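Local coordinates for protein acyl-CoA dehydrogenase FadE3 (Mycobacterium smegmatis, PDB 4IV6) that belongs to the acyl-CoA dehydrogenase family of flavoproteins and binds dihydroflavine-adenine dinucleotide in a four-chain assembly, at residues 48-54 and 115-121; 137-141 and 152-156; 157-163 and 209-214. All blocks are in the same frame, centred on the assembly; numbering follows the deposited sequence.

Contact 1. Residues 48-54 and 115-121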
loop_
_atom_site.group_PDB
_atom_site.type_symbol
_atom_site.label_atom_id
_atom_site.label_comp_id
_atom_site.label_asym_id
_atom_site.label_seq_id
_atom_site.Cartn_x
_atom_site.Cartn_y
_atom_site.Cartn_z
ATOM N N LYS B 48 22.275 -33.651 0.828
ATOM C CA LYS B 48 23.095 -34.313 -0.175
ATOM C C LYS B 48 22.570 -35.736 -0.510
ATOM O O LYS B 48 22.415 -36.077 -1.685
ATOM C CB LYS B 48 24.545 -34.373 0.274
ATOM C CG LYS B 48 25.211 -33.018 0.407
ATOM C CD LYS B 48 26.656 -33.178 0.825
ATOM C CE LYS B 48 27.253 -31.823 1.078
ATOM N NZ LYS B 48 28.711 -31.887 1.223
ATOM N N GLU B 49 22.281 -36.539 0.507
ATOM C CA GLU B 49 21.788 -37.915 0.306
ATOM C C GLU B 49 20.444 -37.946 -0.448
ATOM O O GLU B 49 20.210 -38.786 -1.305
ATOM C CB GLU B 49 21.641 -38.618 1.660
ATOM C CG GLU B 49 22.958 -38.766 2.428
ATOM C CD GLU B 49 22.814 -39.049 3.939
ATOM O OE1 GLU B 49 21.676 -39.077 4.493
ATOM O OE2 GLU B 49 23.886 -39.217 4.582
ATOM N N ILE B 50 19.571 -37.013 -0.090
ATOM C CA ILE B 50 18.264 -36.830 -0.737
ATOM C C ILE B 50 18.421 -36.559 -2.240
ATOM O O ILE B 50 17.541 -36.864 -3.015
ATOM C CB ILE B 50 17.507 -35.638 -0.087
ATOM C CG1 ILE B 50 16.963 -36.032 1.279
ATOM C CG2 ILE B 50 16.343 -35.146 -0.946
ATOM C CD1 ILE B 50 16.287 -34.889 1.990
ATOM N N GLY B 51 19.548 -35.966 -2.643
ATOM C CA GLY B 51 19.770 -35.587 -4.058
ATOM C C GLY B 51 19.583 -34.087 -4.352
ATOM O O GLY B 51 19.543 -33.691 -5.515
ATOM N N ILE B 52 19.486 -33.247 -3.317
ATOM C CA ILE B 52 19.169 -31.820 -3.497
ATOM C C ILE B 52 20.183 -31.088 -4.411
ATOM O O ILE B 52 19.834 -30.172 -5.197
ATOM C CB ILE B 52 19.119 -31.084 -2.128
ATOM C CG1 ILE B 52 18.030 -31.622 -1.200
ATOM C CG2 ILE B 52 18.935 -29.577 -2.302
ATOM C CD1 ILE B 52 16.622 -31.486 -1.733
ATOM N N PHE B 53 21.453 -31.474 -4.306
ATOM C CA PHE B 53 22.491 -30.824 -5.067
ATOM C C PHE B 53 22.616 -31.322 -6.513
ATOM O O PHE B 53 23.447 -30.794 -7.264
ATOM C CB PHE B 53 23.822 -30.913 -4.301
ATOM C CG PHE B 53 23.823 -30.094 -3.048
ATOM C CD1 PHE B 53 23.334 -30.604 -1.871
ATOM C CD2 PHE B 53 24.280 -28.799 -3.062
ATOM C CE1 PHE B 53 23.298 -29.834 -0.711
ATOM C CE2 PHE B 53 24.248 -28.016 -1.917
ATOM C CZ PHE B 53 23.759 -28.532 -0.743
ATOM N N GLY B 54 21.786 -32.297 -6.908
ATOM C CA GLY B 54 21.792 -32.874 -8.253
ATOM C C GLY B 54 20.479 -32.676 -8.986
ATOM O O GLY B 54 20.243 -33.275 -10.025
ATOM N N MET B 115 29.314 -32.663 -8.259
ATOM C CA MET B 115 28.298 -31.666 -7.888
ATOM C C MET B 115 26.943 -32.307 -7.597
ATOM O O MET B 115 26.262 -31.927 -6.659
ATOM C CB MET B 115 28.165 -30.598 -8.962
ATOM C CG MET B 115 29.336 -29.632 -8.950
ATOM S SD MET B 115 29.292 -28.430 -10.284
ATOM C CE MET B 115 27.847 -27.487 -9.803
ATOM N N ALA B 116 26.556 -33.289 -8.393
ATOM C CA ALA B 116 25.236 -33.915 -8.232
ATOM C C ALA B 116 25.051 -34.578 -6.887
ATOM O O ALA B 116 23.937 -34.635 -6.390
ATOM C CB ALA B 116 24.982 -34.897 -9.354
ATOM N N THR B 117 26.137 -35.078 -6.298
ATOM C CA THR B 117 26.094 -35.724 -4.986
ATOM C C THR B 117 26.308 -34.769 -3.833
ATOM O O THR B 117 26.145 -35.135 -2.670
ATOM C CB THR B 117 27.191 -36.793 -4.858
ATOM O OG1 THR B 117 28.481 -36.185 -4.996
ATOM C CG2 THR B 117 27.001 -37.862 -5.913
ATOM N N GLY B 118 26.676 -33.535 -4.149
ATOM C CA GLY B 118 27.066 -32.595 -3.133
ATOM C C GLY B 118 28.504 -32.760 -2.665
ATOM O O GLY B 118 28.926 -31.987 -1.845
ATOM N N GLU B 119 29.251 -33.740 -3.183
ATOM C CA GLU B 119 30.651 -33.940 -2.783
ATOM C C GLU B 119 31.439 -32.681 -3.123
ATOM O O GLU B 119 32.269 -32.253 -2.340
ATOM C CB GLU B 119 31.279 -35.142 -3.490
ATOM C CG GLU B 119 32.702 -35.432 -3.022
ATOM C CD GLU B 119 33.399 -36.523 -3.824
ATOM O OE1 GLU B 119 32.742 -37.477 -4.306
ATOM O OE2 GLU B 119 34.631 -36.413 -3.967
ATOM N N LEU B 120 31.150 -32.103 -4.294
ATOM C CA LEU B 120 31.621 -30.775 -4.635
ATOM C C LEU B 120 30.449 -29.812 -4.695
ATOM O O LEU B 120 29.482 -30.078 -5.381
ATOM C CB LEU B 120 32.320 -30.800 -5.977
ATOM C CG LEU B 120 32.712 -29.445 -6.568
ATOM C CD1 LEU B 120 33.742 -28.757 -5.715
ATOM C CD2 LEU B 120 33.251 -29.667 -7.967
ATOM N N ARG B 121 30.570 -28.680 -4.018
ATOM C CA ARG B 121 29.602 -27.608 -4.088
ATOM C C ARG B 121 30.148 -26.381 -4.814
ATOM O O ARG B 121 31.357 -26.081 -4.755
ATOM C CB ARG B 121 29.195 -27.232 -2.682
ATOM C CG ARG B 121 28.222 -28.245 -2.093
ATOM C CD ARG B 121 27.959 -27.968 -0.644
ATOM N NE ARG B 121 27.236 -26.736 -0.458
ATOM C CZ ARG B 121 27.045 -26.175 0.726
ATOM N NH1 ARG B 121 27.502 -26.770 1.830
ATOM N NH2 ARG B 121 26.369 -25.041 0.809
HETATM O O HOH W 1 22.697 -34.107 -3.781
HETATM O O HOH W 2 29.150 -29.087 2.131
#
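Lys-48 reaches across to the turn that ends helix 105-116 and shows how a long side chain can span from one helix end to the next. Its CG lies anti to the carbonyl carbon (chi1 -65°); the extended chain beyond CG carries the methylenes alongside Thr-117 and Gly-118, CB standing 3.4 Å from Thr-117 O, and delivers NZ to Gly-118 O at 3.1 Å. This hydrogen bond comes from above the carbonyl plane, 47° out of it. A water joins Lys-48 NZ to Arg-121 NH1.

Phe-53 packs on the same turn, its CB 3.8 Å from Gly-118 CA. Arg-121, bent at its third torsion, brings NE obliquely to Phe-53 CE2 (3.6 Å), and Phe-53 CZ lies over one face of the guanidinium, the planes 53° apart; Ala-88 O takes a bond from NH2. A second water accepts from Phe-53 N and donates to Lys-48 O and Ala-116 O. It thus joins the C-terminal ends of helices 41-50, which closes in a Schellman motif at Gly-51, and 105-116 in the helical N-terminal domain. Lysine and arginine would probably repel each other, NZ and NH1 being 5.3 Å apart, but the shared water and nearby carbonyls should soften that cost.

Contact 2. Residues 137-141 and 152-156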
loop_
_atom_site.group_PDB
_atom_site.type_symbol
_atom_site.label_atom_id
_atom_site.label_comp_id
_atom_site.label_asym_id
_atom_site.label_seq_id
_atom_site.Cartn_x
_atom_site.Cartn_y
_atom_site.Cartn_z
ATOM N N ALA B 137 31.117 -2.094 -13.849
ATOM C CA ALA B 137 32.162 -1.352 -13.162
ATOM C C ALA B 137 33.073 -2.235 -12.308
ATOM O O ALA B 137 33.933 -1.706 -11.615
ATOM C CB ALA B 137 31.555 -0.267 -12.297
ATOM N N MET B 138 32.911 -3.560 -12.361
ATOM C CA MET B 138 33.668 -4.455 -11.502
ATOM C C MET B 138 35.178 -4.290 -11.718
ATOM O O MET B 138 35.632 -3.930 -12.812
ATOM C CB MET B 138 33.270 -5.908 -11.718
ATOM C CG MET B 138 33.642 -6.504 -13.091
ATOM S SD MET B 138 33.307 -8.284 -13.193
ATOM C CE MET B 138 31.530 -8.311 -13.100
ATOM N N ARG B 139 35.928 -4.560 -10.667
ATOM C CA ARG B 139 37.375 -4.352 -10.662
ATOM C C ARG B 139 38.139 -5.676 -10.771
ATOM O O ARG B 139 39.340 -5.684 -11.082
ATOM C CB ARG B 139 37.746 -3.576 -9.399
ATOM C CG ARG B 139 37.125 -2.174 -9.370
ATOM C CD ARG B 139 37.418 -1.474 -8.057
ATOM N NE ARG B 139 38.859 -1.335 -7.836
ATOM C CZ ARG B 139 39.425 -0.851 -6.729
ATOM N NH1 ARG B 139 38.681 -0.436 -5.693
ATOM N NH2 ARG B 139 40.755 -0.766 -6.666
ATOM N N THR B 140 37.459 -6.805 -10.566
ATOM C CA THR B 140 38.149 -8.080 -10.643
ATOM C C THR B 140 38.516 -8.378 -12.086
ATOM O O THR B 140 37.654 -8.429 -12.980
ATOM C CB THR B 140 37.339 -9.218 -10.011
ATOM O OG1 THR B 140 36.993 -8.909 -8.632
ATOM C CG2 THR B 140 38.134 -10.501 -10.045
ATOM N N VAL B 141 39.804 -8.609 -12.300
ATOM C CA VAL B 141 40.379 -8.841 -13.620
ATOM C C VAL B 141 41.077 -10.196 -13.689
ATOM O O VAL B 141 41.636 -10.677 -12.684
ATOM C CB VAL B 141 41.432 -7.766 -14.008
ATOM C CG1 VAL B 141 40.783 -6.414 -14.193
ATOM C CG2 VAL B 141 42.572 -7.677 -12.988
ATOM N N ASN B 152 43.174 -10.933 -10.115
ATOM C CA ASN B 152 43.301 -9.951 -9.067
ATOM C C ASN B 152 42.004 -9.211 -8.826
ATOM O O ASN B 152 41.335 -8.793 -9.772
ATOM C CB ASN B 152 44.371 -8.927 -9.467
ATOM C CG ASN B 152 45.761 -9.486 -9.347
ATOM O OD1 ASN B 152 46.244 -9.682 -8.240
ATOM N ND2 ASN B 152 46.416 -9.766 -10.487
ATOM N N GLY B 153 41.649 -8.995 -7.570
ATOM C CA GLY B 153 40.485 -8.223 -7.262
ATOM C C GLY B 153 39.764 -8.695 -6.016
ATOM O O GLY B 153 40.365 -9.329 -5.131
ATOM N N SER B 154 38.485 -8.365 -5.922
ATOM C CA SER B 154 37.689 -8.780 -4.756
ATOM C C SER B 154 36.210 -8.908 -5.097
ATOM O O SER B 154 35.717 -8.227 -5.994
ATOM C CB SER B 154 37.858 -7.834 -3.576
ATOM O OG SER B 154 37.339 -6.554 -3.912
ATOM N N LYS B 155 35.543 -9.791 -4.362
ATOM C CA LYS B 155 34.082 -9.970 -4.410
ATOM C C LYS B 155 33.585 -9.923 -2.973
ATOM O O LYS B 155 34.351 -10.113 -2.041
ATOM C CB LYS B 155 33.716 -11.311 -5.033
ATOM C CG LYS B 155 34.151 -11.527 -6.482
ATOM C CD LYS B 155 33.530 -10.527 -7.442
ATOM C CE LYS B 155 33.751 -10.915 -8.890
ATOM N NZ LYS B 155 33.263 -9.854 -9.799
ATOM N N THR B 156 32.307 -9.656 -2.778
ATOM C CA THR B 156 31.755 -9.755 -1.450
ATOM C C THR B 156 30.309 -10.212 -1.482
ATOM O O THR B 156 29.688 -10.276 -2.551
ATOM C CB THR B 156 31.902 -8.457 -0.676
ATOM O OG1 THR B 156 31.735 -8.718 0.722
ATOM C CG2 THR B 156 30.888 -7.402 -1.146
#
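Thr-140 OG1 is gripped from two directions: it accepts a weak hydrogen bond from Ser-154 N (3.1 Å, N-H...O angle 122°) and is also hydrogen-bonded to Glu-128 OE2. The torsion that places OG1 beside its own backbone N (chi1 -56°) turns the hydroxyl toward Ser-154 of strand 152-156 and leaves CG2 3.6 Å from Asn-152 O.

One residue on, the antiparallel pairing of strands 141-145 and 148-159 in the beta-rich middle domain begins. Val-141 and Asn-152 form a hydrogen-bonded pair, with Val-141 N to Asn-152 O and Asn-152 N to Val-141 O both at 3.0 Å and nearly straight. Thr-140 CA adds a CA-H...O contact to Asn-152 O. On the side of the pair where both side chains project, Val-141 CG2 rests 4.1 Å from Asn-152 CB. Gly-153, with no side chain, lets the chains close to 4.1 Å between its CA and Thr-140 CA.

Lys-155 bends at chi2 (-61°), so that its CE passes near Thr-140 OG1 and its NZ comes 3.7 Å from Met-138 SD. That ammonium also makes a salt bridge with Glu-128 and bonds to Leu-126 O and Met-170 O. The nearby carboxylate would be expected to favour the lysine's charged form while tying threonine and lysine into one polar network.

Contact 3. Residues 157-163 and 209-214. With FDA (dihydroflavine-adenine dinucleotide), chain D.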
loop_
_atom_site.group_PDB
_atom_site.type_symbol
_atom_site.label_atom_id
_atom_site.label_comp_id
_atom_site.label_asym_id
_atom_site.label_seq_id
_atom_site.Cartn_x
_atom_site.Cartn_y
_atom_site.Cartn_z
ATOM N N TRP B 157 29.810 -10.554 -0.298
ATOM C CA TRP B 157 28.505 -11.190 -0.105
ATOM C C TRP B 157 28.383 -12.505 -0.846
ATOM O O TRP B 157 27.291 -12.868 -1.289
ATOM C CB TRP B 157 27.343 -10.251 -0.532
ATOM C CG TRP B 157 27.112 -9.115 0.367
ATOM C CD1 TRP B 157 27.178 -7.778 0.044
ATOM C CD2 TRP B 157 26.736 -9.174 1.748
ATOM N NE1 TRP B 157 26.893 -7.013 1.146
ATOM C CE2 TRP B 157 26.605 -7.846 2.202
ATOM C CE3 TRP B 157 26.510 -10.219 2.648
ATOM C CZ2 TRP B 157 26.283 -7.545 3.526
ATOM C CZ3 TRP B 157 26.172 -9.924 3.962
ATOM C CH2 TRP B 157 26.057 -8.600 4.386
ATOM N N ILE B 158 29.467 -13.261 -0.957
ATOM C CA ILE B 158 29.396 -14.498 -1.717
ATOM C C ILE B 158 28.940 -15.640 -0.817
ATOM O O ILE B 158 29.660 -16.065 0.088
ATOM C CB ILE B 158 30.721 -14.813 -2.436
ATOM C CG1 ILE B 158 31.136 -13.630 -3.342
ATOM C CG2 ILE B 158 30.599 -16.123 -3.231
ATOM C CD1 ILE B 158 30.004 -13.077 -4.214
ATOM N N SER B 159 27.719 -16.113 -1.061
ATOM C CA SER B 159 27.128 -17.152 -0.232
ATOM C C SER B 159 27.808 -18.503 -0.441
ATOM O O SER B 159 28.210 -18.863 -1.547
ATOM C CB SER B 159 25.635 -17.277 -0.521
ATOM O OG SER B 159 24.974 -16.058 -0.171
ATOM N N ASN B 160 27.906 -19.249 0.649
ATOM C CA ASN B 160 28.506 -20.569 0.655
ATOM C C ASN B 160 29.942 -20.603 0.114
ATOM O O ASN B 160 30.410 -21.646 -0.341
ATOM C CB ASN B 160 27.649 -21.544 -0.131
ATOM C CG ASN B 160 26.190 -21.480 0.237
ATOM O OD1 ASN B 160 25.771 -21.994 1.263
ATOM N ND2 ASN B 160 25.400 -20.919 -0.647
ATOM N N ALA B 161 30.657 -19.480 0.182
ATOM C CA ALA B 161 32.011 -19.402 -0.355
ATOM C C ALA B 161 33.032 -20.308 0.312
ATOM O O ALA B 161 34.001 -20.717 -0.339
ATOM C CB ALA B 161 32.506 -17.963 -0.328
ATOM N N ARG B 162 32.853 -20.602 1.588
ATOM C CA ARG B 162 33.796 -21.431 2.345
ATOM C C ARG B 162 33.555 -22.922 2.044
ATOM O O ARG B 162 34.483 -23.684 1.792
ATOM C CB ARG B 162 33.639 -21.155 3.850
ATOM C CG ARG B 162 34.790 -21.620 4.727
ATOM C CD ARG B 162 34.710 -21.140 6.187
ATOM N NE ARG B 162 34.516 -19.677 6.341
ATOM C CZ ARG B 162 35.453 -18.747 6.154
ATOM N NH1 ARG B 162 36.697 -19.062 5.771
ATOM N NH2 ARG B 162 35.155 -17.471 6.344
ATOM N N ARG B 163 32.293 -23.315 2.039
ATOM C CA ARG B 163 31.909 -24.715 1.823
ATOM C C ARG B 163 31.961 -25.105 0.332
ATOM O O ARG B 163 31.969 -26.283 0.025
ATOM C CB ARG B 163 30.486 -24.978 2.335
ATOM C CG ARG B 163 30.159 -24.721 3.823
ATOM C CD ARG B 163 31.306 -25.008 4.725
ATOM N NE ARG B 163 31.080 -25.042 6.177
ATOM C CZ ARG B 163 30.794 -24.034 7.019
ATOM N NH1 ARG B 163 30.453 -22.786 6.627
ATOM N NH2 ARG B 163 30.786 -24.327 8.320
ATOM N N VAL B 209 24.222 -20.418 6.987
ATOM C CA VAL B 209 24.986 -20.248 5.729
ATOM C C VAL B 209 25.894 -19.022 5.761
ATOM O O VAL B 209 25.440 -17.918 6.060
ATOM C CB VAL B 209 24.023 -20.094 4.527
ATOM C CG1 VAL B 209 24.735 -19.576 3.271
ATOM C CG2 VAL B 209 23.360 -21.433 4.249
ATOM N N GLU B 210 27.167 -19.217 5.424
ATOM C CA GLU B 210 28.135 -18.126 5.406
ATOM C C GLU B 210 28.003 -17.316 4.113
ATOM O O GLU B 210 27.695 -17.876 3.081
ATOM C CB GLU B 210 29.560 -18.654 5.606
ATOM C CG GLU B 210 30.258 -19.292 4.396
ATOM C CD GLU B 210 29.802 -20.705 4.032
ATOM O OE1 GLU B 210 28.822 -21.221 4.626
ATOM O OE2 GLU B 210 30.436 -21.315 3.142
ATOM N N SER B 211 28.176 -15.996 4.213
ATOM C CA SER B 211 28.414 -15.124 3.073
ATOM C C SER B 211 29.703 -14.388 3.326
ATOM O O SER B 211 29.903 -13.866 4.427
ATOM C CB SER B 211 27.269 -14.142 2.878
ATOM O OG SER B 211 26.104 -14.887 2.494
ATOM N N CYS B 212 30.567 -14.357 2.323
ATOM C CA CYS B 212 31.953 -13.949 2.513
ATOM C C CYS B 212 32.498 -12.906 1.550
ATOM O O CYS B 212 32.044 -12.785 0.398
ATOM C CB CYS B 212 32.837 -15.187 2.388
ATOM S SG CYS B 212 32.394 -16.541 3.507
ATOM N N GLU B 213 33.498 -12.187 2.037
ATOM C CA GLU B 213 34.389 -11.434 1.185
ATOM C C GLU B 213 35.495 -12.332 0.636
ATOM O O GLU B 213 36.078 -13.122 1.372
ATOM C CB GLU B 213 35.009 -10.252 1.913
ATOM C CG GLU B 213 35.747 -9.306 0.973
ATOM C CD GLU B 213 36.366 -8.128 1.719
ATOM O OE1 GLU B 213 37.608 -8.002 1.811
ATOM O OE2 GLU B 213 35.575 -7.365 2.282
ATOM N N LEU B 214 35.727 -12.207 -0.661
ATOM C CA LEU B 214 36.776 -12.901 -1.382
ATOM C C LEU B 214 37.832 -11.914 -1.882
ATOM O O LEU B 214 37.501 -10.889 -2.477
ATOM C CB LEU B 214 36.234 -13.595 -2.612
ATOM C CG LEU B 214 34.947 -14.410 -2.519
ATOM C CD1 LEU B 214 34.705 -15.081 -3.863
ATOM C CD2 LEU B 214 34.993 -15.424 -1.396
HETATM P PA FDA D . 23.815 -1.212 -4.916
HETATM O O1A FDA D . 23.965 -1.647 -6.353
HETATM O O2A FDA D . 24.898 -0.414 -4.244
HETATM O O5B FDA D . 22.426 -0.425 -4.791
HETATM C C5B FDA D . 22.043 0.313 -3.607
HETATM C C4B FDA D . 20.619 0.863 -3.802
HETATM O O4B FDA D . 20.514 1.625 -5.020
HETATM C C3B FDA D . 19.593 -0.241 -3.949
HETATM O O3B FDA D . 18.315 0.239 -3.478
HETATM C C2B FDA D . 19.585 -0.471 -5.445
HETATM O O2B FDA D . 18.402 -1.086 -5.945
HETATM C C1B FDA D . 19.657 0.956 -5.932
HETATM N N9A FDA D . 20.173 1.084 -7.323
HETATM C C8A FDA D . 21.450 0.873 -7.710
HETATM N N7A FDA D . 21.584 1.122 -9.028
HETATM C C5A FDA D . 20.362 1.487 -9.485
HETATM C C6A FDA D . 19.790 1.876 -10.763
HETATM N N6A FDA D . 20.573 1.923 -11.843
HETATM N N1A FDA D . 18.476 2.180 -10.855
HETATM C C2A FDA D . 17.695 2.165 -9.762
HETATM N N3A FDA D . 18.146 1.809 -8.539
HETATM C C4A FDA D . 19.443 1.488 -8.354
HETATM N N1 FDA D . 26.073 -11.796 -4.703
HETATM C C2 FDA D . 26.751 -12.746 -5.341
HETATM O O2 FDA D . 27.410 -12.439 -6.353
HETATM N N3 FDA D . 26.747 -14.026 -4.929
HETATM C C4 FDA D . 26.093 -14.461 -3.852
HETATM O O4 FDA D . 26.149 -15.668 -3.493
HETATM C C4X FDA D . 25.291 -13.472 -3.103
HETATM N N5 FDA D . 24.606 -13.775 -1.981
HETATM C C5X FDA D . 24.263 -12.785 -1.119
HETATM C C6 FDA D . 23.943 -13.059 0.215
HETATM C C7 FDA D . 23.553 -12.048 1.095
HETATM C C7M FDA D . 23.246 -12.354 2.538
HETATM C C8 FDA D . 23.456 -10.721 0.629
HETATM C C8M FDA D . 23.036 -9.559 1.499
HETATM C C9 FDA D . 23.781 -10.449 -0.690
HETATM C C9A FDA D . 24.202 -11.461 -1.567
HETATM N N10 FDA D . 24.558 -11.132 -2.892
HETATM C C10 FDA D . 25.345 -12.076 -3.589
HETATM C "C1'" FDA D . 24.831 -9.719 -3.176
HETATM C "C2'" FDA D . 23.574 -9.128 -3.775
HETATM O "O2'" FDA D . 23.306 -9.680 -5.065
HETATM C "C3'" FDA D . 23.746 -7.610 -3.850
HETATM O "O3'" FDA D . 23.573 -7.088 -2.536
HETATM C "C4'" FDA D . 22.760 -6.937 -4.776
HETATM O "O4'" FDA D . 23.281 -7.132 -6.101
HETATM C "C5'" FDA D . 22.680 -5.420 -4.528
HETATM O "O5'" FDA D . 23.991 -4.899 -4.520
HETATM P P FDA D . 24.489 -3.666 -3.660
HETATM O O1P FDA D . 25.881 -3.411 -4.203
HETATM O O2P FDA D . 24.321 -3.971 -2.212
HETATM O O3P FDA D . 23.435 -2.515 -4.068
HETATM O O HOH W 3 27.181 -23.042 3.096
#
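The Trp-157 indole lies with one face against the flavin of dihydroflavine-adenine dinucleotide, whose methyl C8M sits 3.7 Å above the ring plane, offset toward the rim. Ser-211 CB meets the indole at its edge, close to CE3, and Tyr-344 of the second subunit makes an edge-to-face contact with the same ring. The Arg-163 guanidinium turns an edge to the carboxylate of Glu-210, their planes 58° apart; its NH1 forms a salt bridge with Glu-210 OE1 at 3.0 Å, weak as a hydrogen bond. Glu-210 bends at chi2 (-76°), which brings its carboxylate to the amides that follow the type II turn 158-161. There OE2 accepts from Arg-163 N at 2.9 Å and, weakly, from Arg-162 N, while a water links OE1 to Asn-160 OD1. One carboxylate thus holds two consecutive backbone amides and a side-chain charge.

Ser-159 makes two hydrogen bonds to the flavin. Its N donates to O4 of dihydroflavine-adenine dinucleotide at 2.9 Å, and its OG accepts from the flavin N5 while sharing a hydrogen bond of 3.1 Å with Ser-211 OG, itself in the pocket and 3.6 Å from flavin C6, which probably helps to position it. Between the strands, Ile-158 and Cys-212 form a hydrogen-bonded antiparallel pair, Trp-157 and Ile-158 together facing Cys-212 as a G1 beta bulge. On the side bearing Ile-158 and Cys-212, the Ile-158 CG1 packs 3.9 Å from Leu-214 CD1, and Ala-161 CB lies against Leu-214 CD2.

Strand 195-200 flanks this pairing: Val-197 and Asp-200 touch Cys-212, and Asp-200 forms a salt bridge with Arg-162. Strand 122-125 lies against Ile-158 and Leu-214, Thr-123 also bonding Ser-159 O, while Gly-87 of helix 83-102 accepts from Asn-160 ND2.

Taken in the order 3, 2, 1, the contacts lie at increasing distance from the bound dihydroflavine-adenine dinucleotide. Contact 3 forms part of the pocket itself. Contact 2 is its neighbour in the same antiparallel sheet, centres 15 Å apart, where Lys-155 O lies 2.9 Å from Leu-214 N, a probable hydrogen bond; the Lys-155 side chain is about 7 Å from the ligand. Contact 1 lies in the helical N-terminal domain, its centre 18 Å from that of contact 3, yet the two touch through Arg-121, whose NH2 packs 3.1 Å from Asn-160 OD1 and whose side chain is about 10 Å from the ligand. Contacts 1 and 2 do not meet, their nearest atoms being about 15 Å apart, so contact 3 is what lies in touch with both.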